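Long-range contacts in nitrite oxidoreductase subunit A (Kuenenia stuttgartiensis, PDB 7B04), which belongs to the molybdopterin oxidoreductase family as a NarG-like subunit and holds an iron/sulfur cluster (SF4), a molybdenum atom and two MD1 groups: residues E90-Q96 against R108-M114; H73-I77 against I717-G721. Residues are numbered along the deposited sequence.

In the fold
From the N terminus, the chain first reaches 73-77, which leads into strand 76-82 and will take part in contact 2. The next strand, 85-91, opens contact 1: an 11-residue loop runs out from 90-96 and returns as 108-114. Contact 2 closes when strand 716-720 arrives, with 639 residues between 73-77 and 717-721, so contact 1 lies wholly within its span. With centres 12 Å apart, the two also touch: Arg-113 NH1 is 3.0 Å from His-73 O, a probable hydrogen bond. Contact 1 ties the loop before helix 116-119 to the end of strand 85-91, whereas contact 2 joins that strand's sheet, beside SF4, to the sheet of strand 716-720.

Contact 1 of 2, residues E90-Q96 against R108-M114; sequences EQNYDHQ and RNWNPRM
The segments run in opposite senses, with CA atoms 5.7 Å apart at Tyr-93/Pro-112 and 4.6 Å at Gln-96/Arg-108; side chains, not paired strands, join them. Glu-90, extended in strand 85-91, points its CB away from 108-114; its carboxylate makes a salt bridge with Arg-257 of the subunit B chain. Gln-91 (chi1 m, chi2 p) lays CG 3.5 Å from Pro-112 CB and NE2 3.3 Å from Met-114 CB; its OE1 is hydrogen-bonded to Tyr-119 OH. Asn-92 ND2 donates to Asp-94 OD2 (3.2 Å), an oxygen also hydrogen-bonded to Tyr-98 OH. Between them Tyr-93, in the left-handed region (52/60), turns the chain; its OH, hydrogen-bonded to Ser-260 O of the subunit B chain, lies 3.7 Å from CB of Pro-112, whose preceding peptide bond is cis. A 3-10 turn begins at His-95 (chi1 m), whose ND1 donates to Asn-111 OD1 (2.7 Å) and whose NE2 accepts from Arg-113 NE (2.9 Å); its CG rests 3.4 Å from Trp-110 CB. Gln-96 packs CB 3.4 Å from Arg-108 CG and folds back, NE2 donating to Tyr-93 O (2.8 Å). His-95 thus closes an irregular loop that leads to Met-114 and Cys-115 of the SF4 pocket, at the subunit B interface. With ND1 donating and NE2 accepting, its imidazole is consistent with the neutral form, and the charge of Arg-113 is met by a salt bridge to Glu-316.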
ATOM      1  N   GLU B  90       3.944  -3.901 -15.288  1.00 30.25           N
ATOM      2  CA  GLU B  90       2.591  -3.409 -15.604  1.00 32.44           C
ATOM      3  C   GLU B  90       1.621  -4.564 -15.518  1.00 34.09           C
ATOM      4  O   GLU B  90       2.046  -5.695 -15.516  1.00 36.69           O
ATOM      5  CB  GLU B  90       2.501  -2.819 -17.000  1.00 34.20           C
ATOM      6  CG  GLU B  90       1.232  -2.026 -17.212  1.00 37.12           C
ATOM      7  CD  GLU B  90       1.178  -1.120 -18.409  1.00 29.26           C
ATOM      8  OE1 GLU B  90       0.126  -0.999 -18.970  1.00 28.22           O
ATOM      9  OE2 GLU B  90       2.180  -0.544 -18.750  1.00 29.70           O
ATOM     10  N   GLN B  91       0.350  -4.257 -15.385  1.00 28.69           N
ATOM     11  CA  GLN B  91      -0.638  -5.323 -15.378  1.00 27.71           C
ATOM     12  C   GLN B  91      -0.639  -6.041 -16.719  1.00 32.75           C
ATOM     13  O   GLN B  91      -0.296  -5.470 -17.759  1.00 39.03           O
ATOM     14  CB  GLN B  91      -2.035  -4.778 -15.097  1.00 32.15           C
ATOM     15  CG  GLN B  91      -2.245  -4.256 -13.694  1.00 38.21           C
ATOM     16  CD  GLN B  91      -1.836  -2.808 -13.552  1.00 38.15           C
ATOM     17  OE1 GLN B  91      -1.301  -2.208 -14.484  1.00 34.93           O
ATOM     18  NE2 GLN B  91      -2.107  -2.229 -12.389  1.00 39.29           N
ATOM     19  N   ASN B  92      -1.014  -7.314 -16.687  1.00 32.39           N
ATOM     20  CA  ASN B  92      -1.018  -8.101 -17.909  1.00 30.50           C
ATOM     21  C   ASN B  92      -2.271  -7.874 -18.741  1.00 27.34           C
ATOM     22  O   ASN B  92      -2.230  -8.080 -19.959  1.00 27.23           O
ATOM     23  CB  ASN B  92      -0.883  -9.588 -17.576  1.00 29.05           C
ATOM     24  CG  ASN B  92      -0.183 -10.367 -18.669  1.00 31.71           C
ATOM     25  OD1 ASN B  92       0.343  -9.787 -19.619  1.00 33.08           O
ATOM     26  ND2 ASN B  92      -0.173 -11.689 -18.542  1.00 32.42           N
ATOM     27  N   TYR B  93      -3.365  -7.429 -18.122  1.00 31.10           N
ATOM     28  CA  TYR B  93      -4.657  -7.285 -18.793  1.00 33.16           C
ATOM     29  C   TYR B  93      -5.014  -8.592 -19.503  1.00 34.22           C
ATOM     30  O   TYR B  93      -5.177  -8.659 -20.723  1.00 33.69           O
ATOM     31  CB  TYR B  93      -4.648  -6.095 -19.757  1.00 30.85           C
ATOM     32  CG  TYR B  93      -4.800  -4.753 -19.070  1.00 30.11           C
ATOM     33  CD1 TYR B  93      -6.054  -4.183 -18.881  1.00 28.37           C
ATOM     34  CD2 TYR B  93      -3.690  -4.057 -18.607  1.00 30.38           C
ATOM     35  CE1 TYR B  93      -6.197  -2.959 -18.252  1.00 25.84           C
ATOM     36  CE2 TYR B  93      -3.824  -2.831 -17.977  1.00 27.19           C
ATOM     37  CZ  TYR B  93      -5.079  -2.289 -17.803  1.00 27.77           C
ATOM     38  OH  TYR B  93      -5.222  -1.071 -17.177  1.00 37.41           O
ATOM     39  N   ASP B  94      -5.110  -9.649 -18.694  1.00 35.50           N
ATOM     40  CA  ASP B  94      -5.204 -11.014 -19.187  1.00 36.15           C
ATOM     41  C   ASP B  94      -6.396 -11.809 -18.671  1.00 34.50           C
ATOM     42  O   ASP B  94      -6.540 -12.978 -19.046  1.00 34.77           O
ATOM     43  CB  ASP B  94      -3.929 -11.775 -18.811  1.00 37.45           C
ATOM     44  CG  ASP B  94      -3.636 -11.693 -17.322  1.00 36.96           C
ATOM     45  OD1 ASP B  94      -4.315 -10.905 -16.625  1.00 35.38           O
ATOM     46  OD2 ASP B  94      -2.732 -12.409 -16.847  1.00 37.39           O
ATOM     47  N   HIS B  95      -7.248 -11.223 -17.831  1.00 33.34           N
ATOM     48  CA  HIS B  95      -8.277 -12.012 -17.164  1.00 33.67           C
ATOM     49  C   HIS B  95      -9.316 -12.548 -18.140  1.00 36.48           C
ATOM     50  O   HIS B  95      -9.884 -13.621 -17.902  1.00 36.11           O
ATOM     51  CB  HIS B  95      -8.929 -11.186 -16.064  1.00 29.02           C
ATOM     52  CG  HIS B  95      -7.980 -10.809 -14.970  1.00 29.67           C
ATOM     53  ND1 HIS B  95      -7.254  -9.638 -14.986  1.00 27.38           N
ATOM     54  CD2 HIS B  95      -7.620 -11.460 -13.838  1.00 32.29           C
ATOM     55  CE1 HIS B  95      -6.496  -9.579 -13.907  1.00 28.08           C
ATOM     56  NE2 HIS B  95      -6.697 -10.673 -13.194  1.00 28.49           N
ATOM     57  N   GLN B  96      -9.597 -11.810 -19.218  1.00 38.05           N
ATOM     58  CA  GLN B  96     -10.468 -12.320 -20.272  1.00 37.75           C
ATOM     59  C   GLN B  96     -10.040 -13.704 -20.745  1.00 36.47           C
ATOM     60  O   GLN B  96     -10.886 -14.525 -21.119  1.00 41.44           O
ATOM     61  CB  GLN B  96     -10.489 -11.345 -21.451  1.00 40.67           C
ATOM     62  CG  GLN B  96      -9.148 -11.146 -22.143  1.00 37.95           C
ATOM     63  CD  GLN B  96      -8.323 -10.039 -21.517  1.00 33.64           C
ATOM     64  OE1 GLN B  96      -8.574  -9.621 -20.384  1.00 38.36           O
ATOM     65  NE2 GLN B  96      -7.331  -9.556 -22.253  1.00 33.26           N
ATOM     66  N   ARG B 108     -13.347  -9.735 -18.622  1.00 37.54           N
ATOM     67  CA  ARG B 108     -12.443  -8.594 -18.544  1.00 33.90           C
ATOM     68  C   ARG B 108     -12.728  -7.714 -17.338  1.00 36.29           C
ATOM     69  O   ARG B 108     -11.943  -6.801 -17.062  1.00 37.80           O
ATOM     70  CB  ARG B 108     -12.528  -7.723 -19.803  1.00 37.79           C
ATOM     71  CG  ARG B 108     -12.175  -8.409 -21.103  1.00 51.86           C
ATOM     72  CD  ARG B 108     -12.120  -7.412 -22.255  1.00 47.18           C
ATOM     73  NE  ARG B 108     -10.812  -6.780 -22.403  1.00 34.95           N
ATOM     74  CZ  ARG B 108      -9.927  -7.112 -23.337  1.00 39.09           C
ATOM     75  NH1 ARG B 108     -10.209  -8.074 -24.205  1.00 45.24           N
ATOM     76  NH2 ARG B 108      -8.760  -6.486 -23.404  1.00 37.91           N
ATOM     77  N   ASN B 109     -13.810  -7.980 -16.601  1.00 34.57           N
ATOM     78  CA  ASN B 109     -14.158  -7.162 -15.447  1.00 37.41           C
ATOM     79  C   ASN B 109     -13.223  -7.391 -14.271  1.00 36.80           C
ATOM     80  O   ASN B 109     -13.315  -6.667 -13.275  1.00 33.46           O
ATOM     81  CB  ASN B 109     -15.595  -7.438 -15.012  1.00 38.75           C
ATOM     82  CG  ASN B 109     -16.622  -6.987 -16.033  1.00 35.06           C
ATOM     83  OD1 ASN B 109     -16.377  -6.068 -16.815  1.00 39.50           O
ATOM     84  ND2 ASN B 109     -17.780  -7.632 -16.031  1.00 39.99           N
ATOM     85  N   TRP B 110     -12.291  -8.317 -14.408  1.00 36.50           N
ATOM     86  CA  TRP B 110     -11.356  -8.655 -13.310  1.00 35.79           C
ATOM     87  C   TRP B 110     -10.118  -7.763 -13.390  1.00 35.96           C
ATOM     88  O   TRP B 110      -9.380  -7.712 -12.445  1.00 31.74           O
ATOM     89  CB  TRP B 110     -10.965 -10.127 -13.450  1.00 32.62           C
ATOM     90  CG  TRP B 110     -11.815 -11.135 -12.741  1.00 41.60           C
ATOM     91  CD1 TRP B 110     -12.824 -11.860 -13.278  1.00 45.94           C
ATOM     92  CD2 TRP B 110     -11.682 -11.604 -11.391  1.00 46.37           C
ATOM     93  NE1 TRP B 110     -13.349 -12.715 -12.357  1.00 40.07           N
ATOM     94  CE2 TRP B 110     -12.671 -12.576 -11.189  1.00 37.62           C
ATOM     95  CE3 TRP B 110     -10.838 -11.289 -10.328  1.00 42.37           C
ATOM     96  CZ2 TRP B 110     -12.844 -13.224  -9.978  1.00 38.80           C
ATOM     97  CZ3 TRP B 110     -11.023 -11.912  -9.124  1.00 38.79           C
ATOM     98  CH2 TRP B 110     -12.009 -12.871  -8.956  1.00 42.00           C
ATOM     99  N   ASN B 111      -9.969  -7.045 -14.493  1.00 35.31           N
ATOM    100  CA  ASN B 111      -8.807  -6.190 -14.836  1.00 31.91           C
ATOM    101  C   ASN B 111      -8.793  -4.923 -13.986  1.00 34.13           C
ATOM    102  O   ASN B 111      -9.836  -4.563 -13.488  1.00 35.22           O
ATOM    103  CB  ASN B 111      -8.868  -5.797 -16.311  1.00 30.69           C
ATOM    104  CG  ASN B 111      -8.453  -6.884 -17.268  1.00 29.66           C
ATOM    105  OD1 ASN B 111      -8.107  -7.966 -16.870  1.00 34.11           O
ATOM    106  ND2 ASN B 111      -8.487  -6.610 -18.545  1.00 29.49           N
ATOM    107  N   PRO B 112      -7.691  -4.148 -13.911  1.00 35.65           N
ATOM    108  CA  PRO B 112      -6.306  -4.610 -14.042  1.00 33.59           C
ATOM    109  C   PRO B 112      -5.787  -5.425 -12.854  1.00 31.89           C
ATOM    110  O   PRO B 112      -5.027  -6.295 -13.028  1.00 29.36           O
ATOM    111  CB  PRO B 112      -5.555  -3.310 -14.276  1.00 30.17           C
ATOM    112  CG  PRO B 112      -6.298  -2.333 -13.464  1.00 29.49           C
ATOM    113  CD  PRO B 112      -7.732  -2.744 -13.605  1.00 32.01           C
ATOM    114  N   ARG B 113      -6.193  -5.025 -11.664  1.00 37.62           N
ATOM    115  CA  ARG B 113      -5.917  -5.762 -10.415  1.00 39.84           C
ATOM    116  C   ARG B 113      -4.434  -5.904 -10.049  1.00 41.02           C
ATOM    117  O   ARG B 113      -3.878  -6.945 -10.264  1.00 47.60           O
ATOM    118  CB  ARG B 113      -6.795  -7.012 -10.447  1.00 38.32           C
ATOM    119  CG  ARG B 113      -6.244  -8.244  -9.772  1.00 32.00           C
ATOM    120  CD  ARG B 113      -7.219  -9.286 -10.170  1.00 26.22           C
ATOM    121  NE  ARG B 113      -6.387 -10.426 -10.325  1.00 30.07           N
ATOM    122  CZ  ARG B 113      -6.110 -11.209  -9.334  1.00 33.42           C
ATOM    123  NH1 ARG B 113      -5.341 -12.260  -9.515  1.00 38.70           N
ATOM    124  NH2 ARG B 113      -6.638 -10.948  -8.164  1.00 42.98           N
ATOM    125  N   MET B 114      -3.821  -4.846  -9.536  1.00 35.03           N
ATOM    126  CA  MET B 114      -2.457  -4.907  -9.031  1.00 31.51           C
ATOM    127  C   MET B 114      -2.366  -3.920  -7.869  1.00 31.46           C
ATOM    128  O   MET B 114      -3.257  -3.093  -7.673  1.00 34.59           O
ATOM    129  CB  MET B 114      -1.451  -4.569 -10.141  1.00 39.15           C
ATOM    130  CG  MET B 114      -0.168  -5.345 -10.100  1.00 40.79           C
ATOM    131  SD  MET B 114       0.799  -5.283 -11.622  1.00 31.47           S
ATOM    132  CE  MET B 114       2.443  -5.067 -10.929  1.00 33.87           C
TER

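Contact 2 of 2, residues H73-I77 against I717-G721; sequences HACRI and IQIWG. With SF4 (iron/sulfur cluster), chain C.
Arg-76 and Gln-718 supply most of the 240 Å² buried here, with Ala-74 a distant third. The nearest CA atoms, those of Arg-76 and Gln-718, are 7.2 Å apart, so the strand starting near Arg-76 and strand 716-720 meet through side chains. Arg-76 leaves its backbone (-92/125) sideways, but chi1 t followed by chi2 and chi3 both p bends the guanidinium onto the other strand. There NE gives a weak hydrogen bond to Gln-718 OE1 (2.7 Å, angle 123°), and NH2 a straighter one to the main-chain Ile-719 O (3.1 Å, 158°). NH1 lies 3.6 Å from Trp-720 CB, near the guanidinium plane.

Residues 73-77 leave a cluster-binding loop for strand 76-82: Cys-75 SG binds FE4 of SF4 at 2.3 Å, and Cys-67, Asp-71 and Cys-75, evenly spaced by four, all line the pocket, with Cys-115 arriving later. This N-terminal cluster site next to the pterin-bearing body is a recurrent feature of the family. Cys-75 points its CB away from 717-721 and Arg-76 reaches toward it, so consecutive residues serve the cluster and the neighbouring sheet.

Gln-718, its CB directed toward 73-77 (chi1 m, chi2 -100°), brings its amide between strand and loop: NE2 comes 3.2 Å from Ala-74 O, at too poor an angle for a hydrogen bond. Ala-74 adopts left-handed angles (50/53), its methyl facing 717-721 while its N lies 3.8 Å from S3 of SF4. Within its antiparallel sheet strand 716-720 lies between strands 707-709 and 798-800, and Gly-797 O takes a weak second bond from Arg-76 NH2.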
ATOM      1  N   HIS B  73      -3.906 -12.264  -3.382  1.00 40.55           N
ATOM      2  CA  HIS B  73      -4.328 -11.963  -4.739  1.00 40.54           C
ATOM      3  C   HIS B  73      -3.521 -12.685  -5.805  1.00 37.24           C
ATOM      4  O   HIS B  73      -4.081 -13.024  -6.850  1.00 34.27           O
ATOM      5  CB  HIS B  73      -4.280 -10.450  -4.971  1.00 37.38           C
ATOM      6  CG  HIS B  73      -5.160  -9.686  -4.033  1.00 36.63           C
ATOM      7  ND1 HIS B  73      -6.534  -9.686  -4.136  1.00 47.91           N
ATOM      8  CD2 HIS B  73      -4.866  -8.918  -2.959  1.00 34.47           C
ATOM      9  CE1 HIS B  73      -7.046  -8.942  -3.171  1.00 47.18           C
ATOM     10  NE2 HIS B  73      -6.054  -8.464  -2.443  1.00 44.11           N
ATOM     11  N   ALA B  74      -2.232 -12.934  -5.559  1.00 37.02           N
ATOM     12  CA  ALA B  74      -1.374 -13.706  -6.462  1.00 25.78           C
ATOM     13  C   ALA B  74      -1.481 -13.198  -7.898  1.00 31.84           C
ATOM     14  O   ALA B  74      -1.755 -13.952  -8.835  1.00 34.72           O
ATOM     15  CB  ALA B  74      -1.700 -15.198  -6.381  1.00 34.21           C
ATOM     16  N   CYS B  75      -1.265 -11.896  -8.063  1.00 34.02           N
ATOM     17  CA  CYS B  75      -1.463 -11.262  -9.359  1.00 26.41           C
ATOM     18  C   CYS B  75      -0.516 -11.833 -10.407  1.00 34.91           C
ATOM     19  O   CYS B  75       0.622 -12.211 -10.118  1.00 35.37           O
ATOM     20  CB  CYS B  75      -1.255  -9.751  -9.244  1.00 23.27           C
ATOM     21  SG  CYS B  75      -2.497  -8.896  -8.250  1.00 42.90           S
ATOM     22  N   ARG B  76      -1.004 -11.880 -11.645  1.00 40.10           N
ATOM     23  CA  ARG B  76      -0.197 -12.269 -12.791  1.00 33.00           C
ATOM     24  C   ARG B  76       0.412 -11.008 -13.386  1.00 35.85           C
ATOM     25  O   ARG B  76      -0.306 -10.062 -13.727  1.00 37.06           O
ATOM     26  CB  ARG B  76      -1.041 -13.014 -13.821  1.00 34.62           C
ATOM     27  CG  ARG B  76      -0.300 -13.322 -15.092  1.00 37.06           C
ATOM     28  CD  ARG B  76       0.905 -14.189 -14.812  1.00 21.57           C
ATOM     29  NE  ARG B  76       0.576 -15.574 -14.500  1.00 27.78           N
ATOM     30  CZ  ARG B  76       1.487 -16.507 -14.244  1.00 31.21           C
ATOM     31  NH1 ARG B  76       2.778 -16.204 -14.275  1.00 29.47           N
ATOM     32  NH2 ARG B  76       1.110 -17.748 -13.965  1.00 40.80           N
ATOM     33  N   ILE B  77       1.734 -11.001 -13.511  1.00 37.96           N
ATOM     34  CA  ILE B  77       2.497  -9.774 -13.671  1.00 29.71           C
ATOM     35  C   ILE B  77       3.264  -9.776 -14.985  1.00 28.04           C
ATOM     36  O   ILE B  77       3.814 -10.806 -15.388  1.00 27.59           O
ATOM     37  CB  ILE B  77       3.458  -9.649 -12.474  1.00 31.12           C
ATOM     38  CG1 ILE B  77       2.668  -9.685 -11.163  1.00 34.13           C
ATOM     39  CG2 ILE B  77       4.268  -8.426 -12.585  1.00 28.27           C
ATOM     40  CD1 ILE B  77       2.350  -8.341 -10.593  1.00 27.98           C
ATOM     41  N   ILE B 717      -5.373 -20.090 -10.991  1.00 36.03           N
ATOM     42  CA  ILE B 717      -4.149 -20.851 -10.777  1.00 30.32           C
ATOM     43  C   ILE B 717      -3.034 -20.146 -11.532  1.00 29.92           C
ATOM     44  O   ILE B 717      -3.202 -19.791 -12.704  1.00 32.35           O
ATOM     45  CB  ILE B 717      -4.289 -22.305 -11.256  1.00 32.13           C
ATOM     46  CG1 ILE B 717      -5.351 -23.046 -10.445  1.00 33.62           C
ATOM     47  CG2 ILE B 717      -2.952 -23.024 -11.176  1.00 31.16           C
ATOM     48  CD1 ILE B 717      -5.705 -24.387 -11.038  1.00 38.10           C
ATOM     49  N   GLN B 718      -1.900 -19.935 -10.869  1.00 30.31           N
ATOM     50  CA  GLN B 718      -0.738 -19.310 -11.487  1.00 34.79           C
ATOM     51  C   GLN B 718       0.465 -20.216 -11.261  1.00 27.70           C
ATOM     52  O   GLN B 718       0.796 -20.534 -10.112  1.00 27.85           O
ATOM     53  CB  GLN B 718      -0.482 -17.903 -10.925  1.00 26.40           C
ATOM     54  CG  GLN B 718      -1.742 -17.094 -10.608  1.00 30.07           C
ATOM     55  CD  GLN B 718      -2.109 -16.080 -11.681  1.00 34.39           C
ATOM     56  OE1 GLN B 718      -1.461 -15.992 -12.725  1.00 33.11           O
ATOM     57  NE2 GLN B 718      -3.149 -15.295 -11.415  1.00 34.63           N
ATOM     58  N   ILE B 719       1.120 -20.614 -12.352  1.00 26.82           N
ATOM     59  CA  ILE B 719       2.369 -21.373 -12.317  1.00 28.47           C
ATOM     60  C   ILE B 719       3.421 -20.547 -13.042  1.00 28.44           C
ATOM     61  O   ILE B 719       3.173 -20.059 -14.154  1.00 29.27           O
ATOM     62  CB  ILE B 719       2.246 -22.763 -12.970  1.00 24.58           C
ATOM     63  CG1 ILE B 719       1.026 -23.521 -12.443  1.00 23.51           C
ATOM     64  CG2 ILE B 719       3.496 -23.578 -12.690  1.00 22.25           C
ATOM     65  CD1 ILE B 719       0.994 -24.993 -12.849  1.00 21.08           C
ATOM     66  N   TRP B 720       4.572 -20.351 -12.401  1.00 29.03           N
ATOM     67  CA  TRP B 720       5.600 -19.494 -12.974  1.00 31.70           C
ATOM     68  C   TRP B 720       6.987 -19.984 -12.562  1.00 27.27           C
ATOM     69  O   TRP B 720       7.148 -20.803 -11.648  1.00 31.50           O
ATOM     70  CB  TRP B 720       5.385 -18.043 -12.567  1.00 30.39           C
ATOM     71  CG  TRP B 720       5.836 -17.710 -11.197  1.00 30.29           C
ATOM     72  CD1 TRP B 720       6.969 -17.038 -10.855  1.00 30.14           C
ATOM     73  CD2 TRP B 720       5.166 -18.027  -9.970  1.00 33.23           C
ATOM     74  NE1 TRP B 720       7.041 -16.902  -9.492  1.00 29.41           N
ATOM     75  CE2 TRP B 720       5.949 -17.506  -8.924  1.00 29.93           C
ATOM     76  CE3 TRP B 720       3.983 -18.698  -9.655  1.00 32.28           C
ATOM     77  CZ2 TRP B 720       5.589 -17.630  -7.588  1.00 31.82           C
ATOM     78  CZ3 TRP B 720       3.630 -18.823  -8.324  1.00 30.48           C
ATOM     79  CH2 TRP B 720       4.428 -18.292  -7.308  1.00 36.40           C
ATOM     80  N   GLY B 721       7.981 -19.538 -13.316  1.00 24.89           N
ATOM     81  CA  GLY B 721       9.383 -19.812 -13.053  1.00 28.05           C
ATOM     82  C   GLY B 721      10.237 -19.829 -14.305  1.00 32.08           C
ATOM     83  O   GLY B 721       9.754 -20.017 -15.421  1.00 33.93           O
TER
HETATM   84 FE1  SF4 C5804      -0.245  -8.212  -4.019  1.00 38.13          FE
HETATM   85 FE2  SF4 C5804       1.694  -8.384  -5.935  1.00 39.61          FE
HETATM   86 FE3  SF4 C5804       0.177  -6.116  -5.720  1.00 46.25          FE
HETATM   87 FE4  SF4 C5804      -0.951  -8.420  -6.656  1.00 47.32          FE
HETATM   88  S1  SF4 C5804       0.725  -7.224  -7.628  1.00 49.53           S
HETATM   89  S2  SF4 C5804      -1.835  -6.993  -5.113  1.00 25.16           S
HETATM   90  S3  SF4 C5804       0.147  -9.976  -5.410  1.00 35.61           S
HETATM   91  S4  SF4 C5804       1.635  -6.942  -4.169  1.00 22.93           S